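Oxidoreductase, short chain dehydrogenase/reductase family protein (PDB 6M9U) is a short-chain dehydrogenase/reductase that works as an NADH-dependent 20beta-hydroxysteroid dehydrogenase in Bifidobacterium adolescentis. Local coordinates at residues A[32-37]-A[112-117]. Numbering follows the deposited sequence.
With EDO (1,2-ethanediol), chain K; EDO (1,2-ethanediol), chain J.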
loop_
_atom_site.group_PDB
_atom_site.type_symbol
_atom_site.label_atom_id
_atom_site.label_comp_id
_atom_site.label_asym_id
_atom_site.label_seq_id
_atom_site.Cartn_x
_atom_site.Cartn_y
_atom_site.Cartn_z
ATOM N N LYS A 32 -11.730 -15.457 -3.484
ATOM C CA LYS A 32 -11.033 -16.727 -3.491
ATOM C C LYS A 32 -9.730 -16.539 -4.235
ATOM O O LYS A 32 -9.645 -15.761 -5.195
ATOM C CB LYS A 32 -11.892 -17.808 -4.152
ATOM C CG LYS A 32 -13.090 -18.251 -3.315
ATOM C CD LYS A 32 -14.393 -17.865 -3.947
ATOM C CE LYS A 32 -15.528 -18.745 -3.421
ATOM N NZ LYS A 32 -16.128 -19.615 -4.498
ATOM N N GLY A 33 -8.711 -17.262 -3.798
ATOM C CA GLY A 33 -7.435 -17.140 -4.480
ATOM C C GLY A 33 -6.409 -18.025 -3.841
ATOM O O GLY A 33 -6.721 -18.853 -2.977
ATOM N N PHE A 34 -5.161 -17.808 -4.254
ATOM C CA PHE A 34 -4.119 -18.730 -3.808
ATOM C C PHE A 34 -2.824 -17.983 -3.629
ATOM O O PHE A 34 -2.685 -16.829 -4.068
ATOM C CB PHE A 34 -3.957 -19.936 -4.766
ATOM C CG PHE A 34 -3.374 -19.619 -6.134
ATOM C CD1 PHE A 34 -2.004 -19.692 -6.350
ATOM C CD2 PHE A 34 -4.186 -19.322 -7.208
ATOM C CE1 PHE A 34 -1.453 -19.431 -7.591
ATOM C CE2 PHE A 34 -3.637 -19.073 -8.467
ATOM C CZ PHE A 34 -2.276 -19.124 -8.647
ATOM N N VAL A 35 -1.895 -18.662 -2.938
ATOM C CA VAL A 35 -0.601 -18.124 -2.551
ATOM C C VAL A 35 0.426 -19.197 -2.781
ATOM O O VAL A 35 0.282 -20.286 -2.245
ATOM C CB VAL A 35 -0.582 -17.705 -1.056
ATOM C CG1 VAL A 35 0.857 -17.285 -0.639
ATOM C CG2 VAL A 35 -1.614 -16.624 -0.789
ATOM N N THR A 36 1.480 -18.901 -3.519
ATOM C CA THR A 36 2.560 -19.859 -3.742
ATOM C C THR A 36 3.671 -19.576 -2.753
ATOM O O THR A 36 3.676 -18.563 -2.063
ATOM C CB THR A 36 3.059 -19.809 -5.194
ATOM O OG1 THR A 36 3.698 -18.551 -5.456
ATOM C CG2 THR A 36 1.852 -19.938 -6.149
ATOM N N GLY A 37 4.615 -20.507 -2.662
ATOM C CA GLY A 37 5.598 -20.435 -1.578
ATOM C C GLY A 37 4.972 -20.403 -0.220
ATOM O O GLY A 37 5.549 -19.791 0.707
ATOM N N ASP A 112 -9.817 -15.012 -7.790
ATOM C CA ASP A 112 -9.917 -13.565 -7.776
ATOM C C ASP A 112 -8.584 -12.884 -7.513
ATOM O O ASP A 112 -8.458 -11.681 -7.738
ATOM C CB ASP A 112 -10.855 -13.092 -6.646
ATOM C CG ASP A 112 -12.256 -13.581 -6.807
ATOM O OD1 ASP A 112 -12.816 -13.435 -7.916
ATOM O OD2 ASP A 112 -12.792 -14.145 -5.821
ATOM N N PHE A 113 -7.640 -13.575 -6.898
ATOM C CA PHE A 113 -6.351 -12.983 -6.588
ATOM C C PHE A 113 -5.312 -14.089 -6.574
ATOM O O PHE A 113 -5.627 -15.268 -6.375
ATOM C CB PHE A 113 -6.367 -12.252 -5.244
ATOM C CG PHE A 113 -6.637 -13.138 -4.040
ATOM C CD1 PHE A 113 -5.615 -13.852 -3.428
ATOM C CD2 PHE A 113 -7.917 -13.269 -3.535
ATOM C CE1 PHE A 113 -5.863 -14.689 -2.349
ATOM C CE2 PHE A 113 -8.170 -14.096 -2.440
ATOM C CZ PHE A 113 -7.136 -14.787 -1.847
ATOM N N ALA A 114 -4.060 -13.706 -6.794
ATOM C CA ALA A 114 -2.991 -14.665 -6.586
ATOM C C ALA A 114 -1.768 -13.897 -6.123
ATOM O O ALA A 114 -1.503 -12.797 -6.608
ATOM C CB ALA A 114 -2.694 -15.457 -7.860
ATOM N N PHE A 115 -1.018 -14.504 -5.202
ATOM C CA PHE A 115 0.212 -13.935 -4.658
ATOM C C PHE A 115 1.273 -14.933 -5.110
ATOM O O PHE A 115 1.414 -16.003 -4.505
ATOM C CB PHE A 115 0.154 -13.750 -3.129
ATOM C CG PHE A 115 1.454 -13.258 -2.519
ATOM C CD1 PHE A 115 2.283 -12.420 -3.203
ATOM C CD2 PHE A 115 1.847 -13.647 -1.270
ATOM C CE1 PHE A 115 3.475 -11.989 -2.648
ATOM C CE2 PHE A 115 3.049 -13.222 -0.713
ATOM C CZ PHE A 115 3.845 -12.396 -1.388
ATOM N N LEU A 116 1.982 -14.583 -6.182
ATOM C CA LEU A 116 2.989 -15.429 -6.798
ATOM C C LEU A 116 4.314 -15.078 -6.153
ATOM O O LEU A 116 4.915 -14.047 -6.456
ATOM C CB LEU A 116 3.067 -15.219 -8.308
ATOM C CG LEU A 116 1.816 -15.435 -9.158
ATOM C CD1 LEU A 116 1.079 -16.656 -8.696
ATOM C CD2 LEU A 116 0.919 -14.177 -9.185
ATOM N N ASN A 117 4.805 -15.969 -5.312
ATOM C CA ASN A 117 5.779 -15.621 -4.279
ATOM C C ASN A 117 6.992 -16.491 -4.525
ATOM O O ASN A 117 7.153 -17.530 -3.902
ATOM C CB ASN A 117 5.051 -15.765 -2.758
ATOM C CG ASN A 117 6.021 -15.639 -1.651
ATOM O OD1 ASN A 117 6.060 -16.470 -0.720
ATOM N ND2 ASN A 117 6.868 -14.633 -1.746
HETATM C C1 EDO K . 5.542 -20.034 -7.877
HETATM O O1 EDO K . 4.990 -18.800 -8.223
HETATM C C2 EDO K . 6.758 -19.818 -6.982
HETATM O O2 EDO K . 7.865 -19.407 -7.792
HETATM C C1 EDO J . 6.693 -23.087 -5.039
HETATM O O1 EDO J . 5.797 -22.142 -4.550
HETATM C C2 EDO J . 5.830 -24.171 -5.658
HETATM O O2 EDO J . 6.648 -25.283 -6.064
HETATM O O HOH W 1 7.094 -17.693 1.469
#
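The F113 ring lies over G33, with G33 CA 3.6 Å from its centroid in a CH-pi contact. Traced from CB, F113 CG stands between the backbone N and the carbonyl carbon (chi1 63°), which folds the ring over the neighbouring strand: CG and CD1 approach G33 CA, CD2 passes K32 O, CE1 meets G33 CA and C, CE2 reaches K32 C at 3.4 Å, and CZ ends over G33 N and CA. With an alanine here the ring is gone, and the bare backbone of G33 would probably lose its aromatic cover, opening a gap against L50 of helix 41-52. On the other face the roles reverse: the F34 ring covers A114, whose CB sits 4.0 Å from the ring centroid, while F34 CE1 meets L116 CD1. Between the two faces runs the parallel ladder, F115 N to F34 O and then T36 N to F115 O (3.1 Å, 169°). Beyond it T36 OG1 replaces a backbone carbonyl, accepting N117 N at 2.8 Å. At the start, D112 OD2 takes K32 N at 2.9 Å. A water joins G37 O to OD1 of NAD(+)-binding N117. These first and fourth strands are adjacent in the SDR Rossmann fold's 3-2-1-4-5-6-7 parallel sheet.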